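Aeromonas extracellular serine protease (PDB 3WQB) cleaves peptide bonds that follow a pair of basic residues, Lys-Lys or Lys-Arg, as a secreted calcium-binding serine protease and probable virulence factor. Local coordinates at residues P106-D110 with P111-H115; Q153-K156 with D157-A161; N245-P248 with S249-N252; G265-S268 with S269-V273. The protein carries 1 engineered substitution. All blocks are in the same frame, centred on the assembly; numbering follows the deposited sequence.

Contact 1 of 4, residues P106-D110 with P111-H115; sequences PTPTD and PDTAH
P111 meets the segment before it through its ring: CD lies 3.7 Å from the carbonyl O of T109, just where the chain turns the corner of a type I beta turn running from D110 to T113. D112, next along, offers its backbone N to D110 OD2 in a weak bond, bent at 127°. A water backs this up, donating a hydrogen bond to D110 OD1 at 2.7 Å while accepting from D112 N. The D112 carboxylate leads away from the turn and forms a salt bridge with R307.

T113 makes the firmer bonds, all of them to D110. Its N closes the turn on D110 O at 3.0 Å. Its hydroxyl OG1 donates to D110 OD2 at 2.7 Å on the anti side of the carboxylate. The aspartate is set for this by CG standing trans to its own N (chi1 176°), and the two side chains meet at about a right angle. The other branch, CG2, packs 3.8 Å from P108 CB, and P108 CG rests 3.1 Å from T113 O. T113 is also the centre of an inverse gamma turn, with a weak A114 N to D112 O bond.

A114 and H115 then lead out of the turn. H115, the predicted charge-relay histidine, starts helix 115-124; its ND1 bonds D78 and its NE2 bonds the backbone of another protein chain. The whole turn thus belongs to the connection between strand 73-77 of the parallel sheet and helix 115-124, beside L298 and M303 of a calcium site.

Contact 2 of 4, residues Q153-K156 with D157-A161; sequences QLQK and DWLYA
W158 and Q153 lie side by side at the start of helix 155-164, indole and amide pointing the same way with their planes 84° apart. A chi1 of -70° places the indole CG beside its backbone N and opposite the carbonyl carbon, which lays the ring back along Q153. Indole NE1 makes a weak, bent bond to Q153 O, 3.1 Å long, and also donates to a water that in turn donates to Q153 OE1. A second water bridges the other flank, accepting from L154 N and donating to D157 OD2 at 2.7 Å.

Backbone bonds make the first helical turns. L154 is the N-cap residue, and its O takes W158 N at 3.0 Å and, weakly, D157 N. The next step, L159 N to Q155 O, is almost perfectly straight (179°), and Y160 N reaches K156 O at 3.0 Å.

Looser contacts set oxygens against carbon. Q153 OE1 comes in at the indole edge, in the ring plane, 3.6 Å from CZ2. D157 OD2 touches L154 CB at 3.8 Å, and K156 CG runs alongside D157 OD1.

Beyond the segment, W158 meets Y178 and V77, L159 leans on helix 191-205, and Q153 OE1 bonds the backbone of another protein chain. K156 NZ and D157 OD1 stay 5.3 Å apart, so their attraction is probably modest; the carboxylate, held near the N-terminal end of the helix, would be favoured there by the helix dipole.

Contact 3 of 4, residues N245-P248 with S249-N252; sequences NLDP and SNSN
D247 and S249 form an Asx turn at the head of a short 3-10 turn, residues 248-250, in the loop between strands 228-233 and 255-261. S249 N donates to D247 OD1 at 3.0 Å, coming from above the carboxylate plane. With CG trans to its own N (chi1 173°), the aspartate folds its carboxylate forward over that amide. Its backbone O meanwhile takes N250 N at 2.9 Å.

N250 crosses D247 at about a right angle; its ND2 sits 3.6 Å from D247 CB, and the amide and carboxylate planes differ by 39°. Two waters join the pairs: one donates to D247 OD1 at 2.7 Å and also bonds S249 OG, while the other accepts from N250 ND2 and donates only weakly to D247 OD2.

In the outer shell, M180 N holds D247 OD2 and K214 NZ holds N250 OD1, which fixes the rotation of both flat groups. N245 is kept in place by L503 O and L534 N, and its OD1 touches S251 CB. R532, on strand 527-535, bonds both P248 O and S251 OG, so this catalytic-domain loop is joined directly to the P-domain.

P248 O is gripped twice from within the turn and from one face of its plane: by S251 N at 3.3 Å, and by S251 OG at 3.1 Å, whose chi1 of 57° swings the hydroxyl back over the turn.

Contact 4 of 4, residues G265-S268 with S269-V273; sequences GVRS and SYSSV
R267 reaches forward over the turn that follows it, starting with a CB that points toward residues 269-273. Its CG, trans to the backbone N (chi1 -170°), rests against S271 CB at 3.7 Å. One atom on, CD touches V273 CG1 at 3.7 Å, the two side chains crossing at about a right angle, and lies equally near S271 O. There the chain bends (chi3 76°) and brings the guanidinium alongside the turn. NE donates to the O of S268, the very next residue, at 3.0 Å. At the tip, NH1 donates to S269 O at 2.9 Å, near the edge of the guanidinium but tilted 18° from its plane. F220 adds a cation-pi contact.

The backbone thus gripped is a type I beta turn from S268 to S271, closed by S271 N on S268 O at 3.0 Å. It lies in the connection between strands 255-261 and 277-282 of the parallel sheet, its S268 backbone bonded to A260. The S268 carbonyl takes two donors, R267 NE and S271 N, which arrive from opposite faces of its plane.

On the other side of the turn, S268 CB sits over one face of the Y270 ring, offset toward its rim, as a CH-pi contact 3.8 Å from the centroid. S268 OG is taken by G284 O, while Y270 OH bonds G334 N, close in sequence to A336, the engineered residue at the predicted charge-relay position.

One cation bonds two successive carbonyls of the turn, yet S271 O is buried with no hydrogen-bond partner; the nearby positive charge of R267 would probably ease that cost.

All four contacts lie in the subtilisin domain and follow one another along the chain without overlap. Contacts 1, 3 and 4 shape loops leading to helix 115-124, strand 255-261 and strand 277-282, while contact 2 opens helix 155-164, which packs on strands 73-77 and 140-144 of the same six-stranded parallel sheet. None touches another: contacts 3 and 4, flanking strand 255-261, come within about 5 Å at their nearest atoms, whereas the centres of contacts 2 and 4 are about 30 Å apart. Contact 1 holds a predicted charge-relay residue, contacts 2 and 4 approach that site, and contact 3 faces the P-domain.

Contact 1 of 4, residues P106-D110 with P111-H115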
loop_
_atom_site.group_PDB
_atom_site.type_symbol
_atom_site.label_atom_id
_atom_site.label_comp_id
_atom_site.label_asym_id
_atom_site.label_seq_id
_atom_site.Cartn_x
_atom_site.Cartn_y
_atom_site.Cartn_z
ATOM N N PRO A 106 -3.418 -23.153 -1.821
ATOM C CA PRO A 106 -3.787 -21.934 -2.533
ATOM C C PRO A 106 -3.222 -21.849 -3.953
ATOM O O PRO A 106 -3.113 -20.761 -4.501
ATOM C CB PRO A 106 -3.191 -20.837 -1.642
ATOM C CG PRO A 106 -1.942 -21.462 -1.127
ATOM C CD PRO A 106 -2.290 -22.924 -0.900
ATOM N N THR A 107 -2.890 -22.992 -4.555
ATOM C CA THR A 107 -2.372 -23.014 -5.922
ATOM C C THR A 107 -3.454 -22.530 -6.888
ATOM O O THR A 107 -4.576 -23.028 -6.847
ATOM C CB THR A 107 -1.895 -24.431 -6.312
ATOM O OG1 THR A 107 -0.827 -24.818 -5.439
ATOM C CG2 THR A 107 -1.403 -24.486 -7.761
ATOM N N PRO A 108 -3.132 -21.542 -7.745
ATOM C CA PRO A 108 -4.135 -21.055 -8.691
ATOM C C PRO A 108 -4.503 -22.067 -9.766
ATOM O O PRO A 108 -3.690 -22.934 -10.123
ATOM C CB PRO A 108 -3.464 -19.845 -9.345
ATOM C CG PRO A 108 -2.320 -19.524 -8.518
ATOM C CD PRO A 108 -1.900 -20.739 -7.785
ATOM N N THR A 109 -5.722 -21.922 -10.282
ATOM C CA THR A 109 -6.200 -22.687 -11.436
ATOM C C THR A 109 -6.144 -21.861 -12.714
ATOM O O THR A 109 -6.309 -22.387 -13.816
ATOM C CB THR A 109 -7.651 -23.152 -11.238
ATOM O OG1 THR A 109 -8.471 -22.021 -10.926
ATOM C CG2 THR A 109 -7.726 -24.182 -10.121
ATOM N N ASP A 110 -5.924 -20.562 -12.572
ATOM C CA ASP A 110 -5.917 -19.668 -13.720
ATOM C C ASP A 110 -4.481 -19.376 -14.156
ATOM O O ASP A 110 -3.673 -18.944 -13.344
ATOM C CB ASP A 110 -6.636 -18.373 -13.339
ATOM C CG ASP A 110 -6.608 -17.346 -14.435
ATOM O OD1 ASP A 110 -7.355 -17.507 -15.423
ATOM O OD2 ASP A 110 -5.853 -16.363 -14.294
ATOM N N PRO A 111 -4.155 -19.602 -15.449
ATOM C CA PRO A 111 -2.770 -19.398 -15.900
ATOM C C PRO A 111 -2.179 -18.003 -15.633
ATOM O O PRO A 111 -0.968 -17.894 -15.436
ATOM C CB PRO A 111 -2.848 -19.675 -17.407
ATOM C CG PRO A 111 -3.973 -20.628 -17.531
ATOM C CD PRO A 111 -4.991 -20.176 -16.522
ATOM N N ASP A 112 -3.002 -16.954 -15.637
ATOM C CA ASP A 112 -2.469 -15.604 -15.413
ATOM C C ASP A 112 -2.352 -15.182 -13.961
ATOM O O ASP A 112 -1.840 -14.102 -13.665
ATOM C CB ASP A 112 -3.197 -14.537 -16.218
ATOM C CG ASP A 112 -2.313 -13.953 -17.300
ATOM O OD1 ASP A 112 -1.200 -13.466 -16.981
ATOM O OD2 ASP A 112 -2.713 -14.009 -18.469
ATOM N N THR A 113 -2.770 -16.062 -13.060
ATOM C CA THR A 113 -2.831 -15.760 -11.627
ATOM C C THR A 113 -1.485 -16.143 -10.978
ATOM O O THR A 113 -1.405 -17.003 -10.095
ATOM C CB THR A 113 -4.100 -16.433 -11.016
ATOM O OG1 THR A 113 -5.252 -15.912 -11.686
ATOM C CG2 THR A 113 -4.276 -16.132 -9.562
ATOM N N ALA A 114 -0.429 -15.473 -11.442
ATOM C CA ALA A 114 0.967 -15.777 -11.095
ATOM C C ALA A 114 1.550 -14.786 -10.098
ATOM O O ALA A 114 2.721 -14.867 -9.733
ATOM C CB ALA A 114 1.831 -15.787 -12.365
ATOM N N HIS A 115 0.729 -13.839 -9.673
ATOM C CA HIS A 115 1.198 -12.688 -8.933
ATOM C C HIS A 115 1.743 -13.090 -7.555
ATOM O O HIS A 115 2.863 -12.708 -7.178
ATOM C CB HIS A 115 0.019 -11.718 -8.845
ATOM C CG HIS A 115 0.354 -10.362 -8.327
ATOM N ND1 HIS A 115 0.202 -10.011 -7.003
ATOM C CD2 HIS A 115 0.754 -9.242 -8.972
ATOM C CE1 HIS A 115 0.523 -8.740 -6.847
ATOM N NE2 HIS A 115 0.842 -8.244 -8.031
HETATM O O HOH W 1 -5.639 -16.846 -17.379
#

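Contact 2 of 4, residues Q153-K156 with D157-A161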
loop_
_atom_site.group_PDB
_atom_site.type_symbol
_atom_site.label_atom_id
_atom_site.label_comp_id
_atom_site.label_asym_id
_atom_site.label_seq_id
_atom_site.Cartn_x
_atom_site.Cartn_y
_atom_site.Cartn_z
ATOM N N GLN A 153 -13.461 -11.496 -1.648
ATOM C CA GLN A 153 -12.742 -10.650 -0.691
ATOM C C GLN A 153 -13.594 -10.387 0.556
ATOM O O GLN A 153 -13.812 -9.238 0.972
ATOM C CB GLN A 153 -12.237 -9.365 -1.357
ATOM C CG GLN A 153 -11.346 -9.636 -2.561
ATOM C CD GLN A 153 -10.768 -8.378 -3.184
ATOM O OE1 GLN A 153 -10.826 -7.284 -2.605
ATOM N NE2 GLN A 153 -10.194 -8.525 -4.369
ATOM N N LEU A 154 -14.053 -11.481 1.149
ATOM C CA LEU A 154 -14.896 -11.445 2.333
ATOM C C LEU A 154 -14.118 -11.054 3.573
ATOM O O LEU A 154 -12.959 -11.445 3.750
ATOM C CB LEU A 154 -15.542 -12.814 2.557
ATOM C CG LEU A 154 -16.453 -13.311 1.432
ATOM C CD1 LEU A 154 -16.940 -14.710 1.726
ATOM C CD2 LEU A 154 -17.625 -12.366 1.233
ATOM N N GLN A 155 -14.776 -10.280 4.426
ATOM C CA GLN A 155 -14.194 -9.897 5.709
ATOM C C GLN A 155 -13.650 -11.098 6.490
ATOM O O GLN A 155 -12.552 -11.030 7.043
ATOM C CB GLN A 155 -15.198 -9.116 6.564
ATOM C CG GLN A 155 -14.561 -8.434 7.793
ATOM C CD GLN A 155 -13.728 -7.220 7.443
ATOM O OE1 GLN A 155 -13.648 -6.826 6.282
ATOM N NE2 GLN A 155 -13.126 -6.594 8.455
ATOM N N LYS A 156 -14.389 -12.203 6.518
ATOM C CA LYS A 156 -13.940 -13.374 7.274
ATOM C C LYS A 156 -12.601 -13.886 6.737
ATOM O O LYS A 156 -11.761 -14.364 7.489
ATOM C CB LYS A 156 -15.004 -14.478 7.260
ATOM C CG LYS A 156 -15.211 -15.169 5.933
ATOM C CD LYS A 156 -16.081 -16.423 6.108
ATOM C CE LYS A 156 -16.374 -17.076 4.768
ATOM N NZ LYS A 156 -17.377 -18.171 4.883
ATOM N N ASP A 157 -12.405 -13.759 5.426
ATOM C CA ASP A 157 -11.172 -14.217 4.789
ATOM C C ASP A 157 -10.010 -13.236 4.993
ATOM O O ASP A 157 -8.864 -13.668 5.189
ATOM C CB ASP A 157 -11.414 -14.517 3.313
ATOM C CG ASP A 157 -12.377 -15.674 3.114
ATOM O OD1 ASP A 157 -12.390 -16.592 3.969
ATOM O OD2 ASP A 157 -13.091 -15.670 2.099
ATOM N N TRP A 158 -10.296 -11.929 4.976
ATOM C CA TRP A 158 -9.260 -10.947 5.336
ATOM C C TRP A 158 -8.752 -11.205 6.761
ATOM O O TRP A 158 -7.553 -11.261 6.992
ATOM C CB TRP A 158 -9.755 -9.500 5.209
ATOM C CG TRP A 158 -9.989 -9.030 3.802
ATOM C CD1 TRP A 158 -11.182 -8.643 3.258
ATOM C CD2 TRP A 158 -9.010 -8.878 2.765
ATOM N NE1 TRP A 158 -11.008 -8.250 1.949
ATOM C CE2 TRP A 158 -9.688 -8.398 1.617
ATOM C CE3 TRP A 158 -7.625 -9.101 2.687
ATOM C CZ2 TRP A 158 -9.033 -8.143 0.408
ATOM C CZ3 TRP A 158 -6.976 -8.857 1.479
ATOM C CH2 TRP A 158 -7.679 -8.374 0.358
ATOM N N LEU A 159 -9.674 -11.367 7.705
ATOM C CA LEU A 159 -9.320 -11.702 9.079
ATOM C C LEU A 159 -8.464 -12.969 9.145
ATOM O O LEU A 159 -7.428 -12.995 9.820
ATOM C CB LEU A 159 -10.595 -11.889 9.905
ATOM C CG LEU A 159 -11.391 -10.616 10.200
ATOM C CD1 LEU A 159 -12.705 -10.990 10.839
ATOM C CD2 LEU A 159 -10.597 -9.663 11.099
ATOM N N TYR A 160 -8.886 -14.011 8.425
ATOM C CA TYR A 160 -8.198 -15.287 8.451
ATOM C C TYR A 160 -6.733 -15.154 8.022
ATOM O O TYR A 160 -5.835 -15.777 8.605
ATOM C CB TYR A 160 -8.925 -16.333 7.588
ATOM C CG TYR A 160 -8.484 -17.744 7.911
ATOM C CD1 TYR A 160 -7.335 -18.298 7.330
ATOM C CD2 TYR A 160 -9.194 -18.515 8.831
ATOM C CE1 TYR A 160 -6.910 -19.578 7.656
ATOM C CE2 TYR A 160 -8.781 -19.785 9.151
ATOM C CZ TYR A 160 -7.638 -20.317 8.570
ATOM O OH TYR A 160 -7.221 -21.578 8.900
ATOM N N ALA A 161 -6.506 -14.340 6.994
ATOM C CA ALA A 161 -5.195 -14.205 6.361
ATOM C C ALA A 161 -4.270 -13.230 7.074
ATOM O O ALA A 161 -3.048 -13.351 6.967
ATOM C CB ALA A 161 -5.371 -13.764 4.928
HETATM O O HOH W 2 -12.127 -6.289 -0.355
HETATM O O HOH W 3 -12.819 -13.923 0.120
#

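Contact 3 of 4, residues N245-P248 with S249-N252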
loop_
_atom_site.group_PDB
_atom_site.type_symbol
_atom_site.label_atom_id
_atom_site.label_comp_id
_atom_site.label_asym_id
_atom_site.label_seq_id
_atom_site.Cartn_x
_atom_site.Cartn_y
_atom_site.Cartn_z
ATOM N N ASN A 245 -1.871 8.393 -0.429
ATOM C CA ASN A 245 -2.829 8.638 0.655
ATOM C C ASN A 245 -4.295 8.449 0.235
ATOM O O ASN A 245 -5.188 8.516 1.077
ATOM C CB ASN A 245 -2.638 10.040 1.262
ATOM C CG ASN A 245 -1.730 10.050 2.489
ATOM O OD1 ASN A 245 -1.756 9.135 3.299
ATOM N ND2 ASN A 245 -0.962 11.125 2.653
ATOM N N LEU A 246 -4.563 8.219 -1.054
ATOM C CA LEU A 246 -5.962 8.063 -1.476
ATOM C C LEU A 246 -6.616 6.773 -0.986
ATOM O O LEU A 246 -7.791 6.776 -0.626
ATOM C CB LEU A 246 -6.130 8.196 -2.988
ATOM C CG LEU A 246 -5.819 9.556 -3.603
ATOM C CD1 LEU A 246 -5.966 9.487 -5.122
ATOM C CD2 LEU A 246 -6.699 10.654 -3.007
ATOM N N ASP A 247 -5.866 5.678 -0.965
ATOM C CA ASP A 247 -6.400 4.411 -0.471
ATOM C C ASP A 247 -6.402 4.484 1.055
ATOM O O ASP A 247 -5.333 4.607 1.657
ATOM C CB ASP A 247 -5.537 3.248 -0.978
ATOM C CG ASP A 247 -5.926 1.898 -0.378
ATOM O OD1 ASP A 247 -6.751 1.834 0.568
ATOM O OD2 ASP A 247 -5.383 0.886 -0.873
ATOM N N PRO A 248 -7.599 4.464 1.679
ATOM C CA PRO A 248 -7.680 4.642 3.139
ATOM C C PRO A 248 -6.773 3.720 3.974
ATOM O O PRO A 248 -6.268 4.133 5.019
ATOM C CB PRO A 248 -9.164 4.391 3.449
ATOM C CG PRO A 248 -9.689 3.635 2.277
ATOM C CD PRO A 248 -8.921 4.147 1.096
ATOM N N SER A 249 -6.541 2.497 3.511
ATOM C CA SER A 249 -5.710 1.560 4.265
ATOM C C SER A 249 -4.260 2.022 4.370
ATOM O O SER A 249 -3.545 1.651 5.304
ATOM C CB SER A 249 -5.754 0.178 3.625
ATOM O OG SER A 249 -7.082 -0.302 3.602
ATOM N N ASN A 250 -3.826 2.836 3.410
ATOM C CA ASN A 250 -2.429 3.246 3.367
ATOM C C ASN A 250 -2.057 4.295 4.402
ATOM O O ASN A 250 -0.889 4.639 4.522
ATOM C CB ASN A 250 -2.055 3.760 1.975
ATOM C CG ASN A 250 -2.047 2.671 0.933
ATOM O OD1 ASN A 250 -2.105 1.474 1.250
ATOM N ND2 ASN A 250 -1.970 3.079 -0.336
ATOM N N SER A 251 -3.043 4.809 5.137
ATOM C CA SER A 251 -2.779 5.801 6.193
ATOM C C SER A 251 -3.040 5.255 7.598
ATOM O O SER A 251 -3.155 6.031 8.546
ATOM C CB SER A 251 -3.585 7.087 5.946
ATOM O OG SER A 251 -4.972 6.790 5.878
ATOM N N ASN A 252 -3.107 3.930 7.737
ATOM C CA ASN A 252 -3.445 3.340 9.027
ATOM C C ASN A 252 -2.289 3.163 9.994
ATOM O O ASN A 252 -2.481 2.599 11.074
ATOM C CB ASN A 252 -4.200 2.010 8.871
ATOM C CG ASN A 252 -3.305 0.871 8.436
ATOM O OD1 ASN A 252 -2.136 1.064 8.115
ATOM N ND2 ASN A 252 -3.858 -0.332 8.431
HETATM O O HOH W 4 -8.539 -0.146 1.217
HETATM O O HOH W 5 -2.272 0.858 -2.279
#

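Contact 4 of 4, residues G265-S268 with S269-V273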
loop_
_atom_site.group_PDB
_atom_site.type_symbol
_atom_site.label_atom_id
_atom_site.label_comp_id
_atom_site.label_asym_id
_atom_site.label_seq_id
_atom_site.Cartn_x
_atom_site.Cartn_y
_atom_site.Cartn_z
ATOM N N GLY A 265 17.917 3.300 -10.494
ATOM C CA GLY A 265 17.973 4.021 -9.225
ATOM C C GLY A 265 17.031 5.192 -9.071
ATOM O O GLY A 265 17.257 6.058 -8.229
ATOM N N VAL A 266 15.986 5.234 -9.888
ATOM C CA VAL A 266 14.952 6.249 -9.732
ATOM C C VAL A 266 13.593 5.574 -9.595
ATOM O O VAL A 266 13.451 4.373 -9.849
ATOM C CB VAL A 266 14.968 7.279 -10.885
ATOM C CG1 VAL A 266 16.332 7.960 -10.969
ATOM C CG2 VAL A 266 14.569 6.630 -12.217
ATOM N N ARG A 267 12.599 6.356 -9.197
ATOM C CA ARG A 267 11.234 5.864 -9.057
ATOM C C ARG A 267 10.804 5.113 -10.313
ATOM O O ARG A 267 10.946 5.625 -11.429
ATOM C CB ARG A 267 10.288 7.036 -8.846
ATOM C CG ARG A 267 8.891 6.616 -8.443
ATOM C CD ARG A 267 7.856 7.657 -8.862
ATOM N NE ARG A 267 7.565 7.624 -10.301
ATOM C CZ ARG A 267 7.590 8.674 -11.118
ATOM N NH1 ARG A 267 7.280 8.511 -12.404
ATOM N NH2 ARG A 267 7.932 9.878 -10.673
ATOM N N SER A 268 10.266 3.910 -10.140
ATOM C CA SER A 268 9.692 3.198 -11.270
ATOM C C SER A 268 8.617 4.087 -11.871
ATOM O O SER A 268 7.887 4.764 -11.141
ATOM C CB SER A 268 9.092 1.876 -10.815
ATOM O OG SER A 268 10.088 1.044 -10.265
ATOM N N SER A 269 8.545 4.104 -13.199
ATOM C CA SER A 269 7.651 4.983 -13.938
ATOM C C SER A 269 6.248 5.069 -13.329
ATOM O O SER A 269 5.709 6.160 -13.164
ATOM C CB SER A 269 7.573 4.511 -15.398
ATOM O OG SER A 269 7.135 3.163 -15.482
ATOM N N TYR A 270 5.695 3.907 -12.981
ATOM C CA TYR A 270 4.306 3.765 -12.557
ATOM C C TYR A 270 4.059 4.021 -11.059
ATOM O O TYR A 270 2.906 4.111 -10.641
ATOM C CB TYR A 270 3.823 2.340 -12.890
ATOM C CG TYR A 270 4.795 1.305 -12.378
ATOM C CD1 TYR A 270 4.865 1.013 -11.019
ATOM C CD2 TYR A 270 5.703 0.678 -13.237
ATOM C CE1 TYR A 270 5.788 0.100 -10.525
ATOM C CE2 TYR A 270 6.624 -0.247 -12.760
ATOM C CZ TYR A 270 6.666 -0.525 -11.399
ATOM O OH TYR A 270 7.569 -1.430 -10.886
ATOM N N SER A 271 5.106 4.148 -10.246
ATOM C CA SER A 271 4.889 4.086 -8.786
ATOM C C SER A 271 4.072 5.240 -8.226
ATOM O O SER A 271 4.372 6.407 -8.489
ATOM C CB SER A 271 6.213 4.055 -8.024
ATOM O OG SER A 271 5.995 3.745 -6.647
ATOM N N SER A 272 3.065 4.905 -7.418
ATOM C CA SER A 272 2.397 5.920 -6.619
ATOM C C SER A 272 3.370 6.462 -5.581
ATOM O O SER A 272 4.352 5.796 -5.229
ATOM C CB SER A 272 1.153 5.351 -5.945
ATOM O OG SER A 272 0.218 4.923 -6.928
ATOM N N VAL A 273 3.116 7.684 -5.116
ATOM C CA VAL A 273 3.995 8.367 -4.167
ATOM C C VAL A 273 3.142 9.221 -3.251
ATOM O O VAL A 273 1.971 9.470 -3.543
ATOM C CB VAL A 273 5.058 9.261 -4.880
ATOM C CG1 VAL A 273 5.940 8.419 -5.798
ATOM C CG2 VAL A 273 4.417 10.420 -5.658
#